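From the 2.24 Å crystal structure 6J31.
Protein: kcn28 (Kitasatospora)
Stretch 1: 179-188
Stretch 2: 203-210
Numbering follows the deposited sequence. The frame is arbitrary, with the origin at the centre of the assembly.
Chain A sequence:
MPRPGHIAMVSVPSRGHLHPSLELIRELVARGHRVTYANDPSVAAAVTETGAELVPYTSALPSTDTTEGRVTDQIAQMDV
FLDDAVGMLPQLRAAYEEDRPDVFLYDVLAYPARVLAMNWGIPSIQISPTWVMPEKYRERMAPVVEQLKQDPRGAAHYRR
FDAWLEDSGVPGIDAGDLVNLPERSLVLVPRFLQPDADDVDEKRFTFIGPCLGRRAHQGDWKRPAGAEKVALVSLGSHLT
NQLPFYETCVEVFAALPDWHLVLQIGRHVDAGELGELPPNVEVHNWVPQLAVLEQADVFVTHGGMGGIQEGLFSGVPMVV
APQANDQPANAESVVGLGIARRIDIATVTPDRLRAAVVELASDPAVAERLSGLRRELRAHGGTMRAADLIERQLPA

Stretch 1 (179-188) VNLPERSLVL
Stretch 2 203-210: KRFTFIGP

How do the two backbones run? Stretch 1 leaves a helix at Leu-181 (phi/psi -126/70), passes through Pro-182 (-67/160), Glu-183 (-63/-46) and Arg-184 (-141/145), and becomes a strand at Ser-185 to Val-187 (-144/135, -103/111, -94/113). Stretch 2 is extended from Phe-205 to Phe-207 (-107/134, -115/124, -81/111). The strands are parallel, their axes 26° apart and 4.7 Å at closest approach. Ser-185 pairs with Phe-205, Leu-186 with Thr-206 and Val-187 with Phe-207, at CA-CA distances of 4.7, 5.1 and 4.9 Å.

What holds this register? Four backbone hydrogen bonds form a parallel ladder, in which Ser-185 and Val-187 each use both N and O. Ser-185 N donates to Arg-204 O (3.0 Å), and Thr-206 N to Ser-185 O (2.9 Å). Val-187 N then donates to Thr-206 O (2.8 Å), and Ile-208 N to Val-187 O (2.8 Å, nearly straight at 174°). Past the ladder, Leu-188 (-85/40) lies beside Gly-209, with a CA-H...O contact from Leu-188 CA to Gly-209 O of 3.4 Å. Gly-209 adopts 77/-177, where a CB would be jammed against the preceding carbonyl oxygen and clash with Pro-210 CD.

Which side chains share each face of the sheet? Ser-185, Val-187, Phe-205 and Phe-207 occupy one face. Phe-205 (chi1 m, chi2 -91°) reaches back across stretch 1: its CZ lies 3.7 Å from Pro-182 CD, and its CD1 lies 3.4 Å from Ser-185 CB. Val-187 (t) brings CG2 to the ring edge, 3.9 Å from Phe-205 CD1, while its CB is 3.9 Å from CD1 of Phe-207 (m, chi2 -68°). Leu-186 (m, t) and Thr-206 (m) share the other face, where Leu-186 CD2 packs 3.9 Å from CG1 of Ile-208 (m, m). Leu-188 (m, t) adds CD2 at 3.9 Å from Ile-208 CB, extending this apolar packing.

How does a charged residue fit beside the ladder? Arg-204 (-101/-44; chi1 t, chi2 t, chi3 m, chi4 -88°) starts sideways, but its end comes nearer to stretch 1. The guanidinium NH1 donates to Pro-182 O at 2.7 Å and 166°; that carbonyl lies near the guanidinium plane, where the N-H bonds point. Leu-181 (t, p) covers one face of the group, its CD1 3.6 Å from Arg-204 NE, so apolar contact and polar bonding use different directions around the same planar group.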

# COMPACT_ATOMS: atom_id res chain seq x y z
N VAL A 179 0.55 17.50 -2.37
CA VAL A 179 0.23 16.09 -2.64
C VAL A 179 1.50 15.29 -2.90
O VAL A 179 1.80 14.35 -2.15
CB VAL A 179 -0.75 15.86 -3.82
CG1 VAL A 179 -0.86 14.36 -4.12
CG2 VAL A 179 -2.12 16.45 -3.54
N ASN A 180 2.24 15.62 -3.96
CA ASN A 180 3.35 14.78 -4.41
C ASN A 180 4.73 15.36 -4.14
O ASN A 180 5.73 14.67 -4.40
CB ASN A 180 3.19 14.43 -5.89
CG ASN A 180 2.11 13.40 -6.14
OD1 ASN A 180 1.85 12.55 -5.28
ND2 ASN A 180 1.48 13.45 -7.31
N LEU A 181 4.83 16.58 -3.62
CA LEU A 181 6.10 17.14 -3.15
C LEU A 181 5.93 17.61 -1.71
O LEU A 181 5.95 18.81 -1.42
CB LEU A 181 6.55 18.30 -4.05
CG LEU A 181 7.94 18.87 -3.78
CD1 LEU A 181 9.01 17.94 -4.32
CD2 LEU A 181 8.08 20.28 -4.36
N PRO A 182 5.79 16.67 -0.77
CA PRO A 182 5.58 17.06 0.63
C PRO A 182 6.80 17.74 1.22
O PRO A 182 7.92 17.62 0.73
CB PRO A 182 5.31 15.72 1.33
CG PRO A 182 6.02 14.72 0.48
CD PRO A 182 5.86 15.21 -0.93
N GLU A 183 6.57 18.49 2.30
CA GLU A 183 7.68 19.11 3.03
C GLU A 183 8.60 18.05 3.61
O GLU A 183 9.83 18.15 3.51
CB GLU A 183 7.14 20.01 4.13
CG GLU A 183 8.22 20.77 4.89
CD GLU A 183 8.59 22.09 4.24
OE1 GLU A 183 7.67 22.86 3.90
OE2 GLU A 183 9.80 22.37 4.09
N ARG A 184 8.03 17.03 4.24
CA ARG A 184 8.77 15.89 4.77
C ARG A 184 7.93 14.65 4.50
O ARG A 184 6.70 14.71 4.55
CB ARG A 184 9.04 16.04 6.27
CG ARG A 184 10.05 17.11 6.61
CD ARG A 184 10.05 17.47 8.09
NE ARG A 184 10.84 18.67 8.35
CZ ARG A 184 12.17 18.69 8.36
NH1 ARG A 184 12.86 17.58 8.14
NH2 ARG A 184 12.81 19.83 8.61
N SER A 185 8.60 13.54 4.21
CA SER A 185 7.85 12.34 3.89
C SER A 185 8.56 11.11 4.43
O SER A 185 9.78 10.98 4.29
CB SER A 185 7.65 12.20 2.38
OG SER A 185 7.06 10.96 2.06
N LEU A 186 7.79 10.23 5.06
CA LEU A 186 8.26 8.92 5.46
C LEU A 186 7.70 7.92 4.45
O LEU A 186 6.49 7.71 4.40
CB LEU A 186 7.82 8.58 6.88
CG LEU A 186 8.35 9.49 7.99
CD1 LEU A 186 7.81 9.04 9.34
CD2 LEU A 186 9.86 9.51 8.00
N VAL A 187 8.58 7.35 3.63
CA VAL A 187 8.18 6.42 2.59
C VAL A 187 8.30 5.02 3.18
O VAL A 187 9.41 4.55 3.45
CB VAL A 187 9.03 6.58 1.33
CG1 VAL A 187 8.44 5.79 0.17
CG2 VAL A 187 9.15 8.05 0.96
N LEU A 188 7.17 4.35 3.34
CA LEU A 188 7.13 3.08 4.07
C LEU A 188 7.48 1.90 3.18
O LEU A 188 6.85 0.84 3.26
CB LEU A 188 5.74 2.92 4.68
CG LEU A 188 5.42 3.90 5.82
CD1 LEU A 188 4.29 3.39 6.71
CD2 LEU A 188 6.66 4.22 6.64
N LYS A 203 16.78 14.34 1.23
CA LYS A 203 16.61 15.42 2.19
C LYS A 203 15.15 15.59 2.53
O LYS A 203 14.81 16.00 3.65
CB LYS A 203 17.16 16.72 1.60
CG LYS A 203 18.67 16.85 1.62
CD LYS A 203 19.05 18.24 1.15
CE LYS A 203 18.48 18.47 -0.25
NZ LYS A 203 18.65 19.88 -0.70
N ARG A 204 14.27 15.28 1.59
CA ARG A 204 12.82 15.42 1.70
C ARG A 204 12.12 14.10 1.99
O ARG A 204 11.22 14.06 2.84
CB ARG A 204 12.28 16.03 0.41
CG ARG A 204 10.81 16.35 0.43
CD ARG A 204 10.36 16.86 -0.93
NE ARG A 204 11.06 18.08 -1.32
CZ ARG A 204 10.65 19.30 -1.00
NH1 ARG A 204 9.55 19.47 -0.28
NH2 ARG A 204 11.35 20.35 -1.39
N PHE A 205 12.49 13.02 1.31
CA PHE A 205 11.87 11.71 1.46
C PHE A 205 12.82 10.79 2.21
O PHE A 205 14.01 10.74 1.89
CB PHE A 205 11.53 11.09 0.10
CG PHE A 205 10.54 11.89 -0.72
CD1 PHE A 205 9.18 11.65 -0.62
CD2 PHE A 205 10.98 12.85 -1.62
CE1 PHE A 205 8.27 12.37 -1.38
CE2 PHE A 205 10.08 13.57 -2.39
CZ PHE A 205 8.72 13.33 -2.27
N THR A 206 12.31 10.07 3.20
CA THR A 206 13.09 9.07 3.93
C THR A 206 12.51 7.69 3.67
O THR A 206 11.33 7.45 3.93
CB THR A 206 13.12 9.36 5.43
OG1 THR A 206 13.77 10.60 5.68
CG2 THR A 206 13.87 8.25 6.17
N PHE A 207 13.34 6.78 3.16
CA PHE A 207 12.92 5.40 2.94
C PHE A 207 12.98 4.65 4.26
O PHE A 207 14.07 4.41 4.80
CB PHE A 207 13.78 4.74 1.87
CG PHE A 207 13.61 5.35 0.50
CD1 PHE A 207 12.41 5.22 -0.18
CD2 PHE A 207 14.64 6.05 -0.10
CE1 PHE A 207 12.24 5.78 -1.43
CE2 PHE A 207 14.49 6.61 -1.35
CZ PHE A 207 13.29 6.48 -2.02
N ILE A 208 11.82 4.30 4.79
CA ILE A 208 11.73 3.72 6.13
C ILE A 208 11.65 2.20 6.04
O ILE A 208 12.11 1.49 6.94
CB ILE A 208 10.52 4.31 6.88
CG1 ILE A 208 10.76 5.79 7.17
CG2 ILE A 208 10.24 3.56 8.18
CD1 ILE A 208 11.81 6.04 8.23
N GLY A 209 11.08 1.70 4.96
CA GLY A 209 10.68 0.31 4.91
C GLY A 209 9.40 0.14 5.69
O GLY A 209 8.82 1.10 6.21
N PRO A 210 8.91 -1.10 5.79
CA PRO A 210 7.67 -1.35 6.51
C PRO A 210 7.81 -1.07 8.00
O PRO A 210 8.88 -1.22 8.59
CB PRO A 210 7.40 -2.83 6.26
CG PRO A 210 8.75 -3.40 6.02
CD PRO A 210 9.50 -2.34 5.27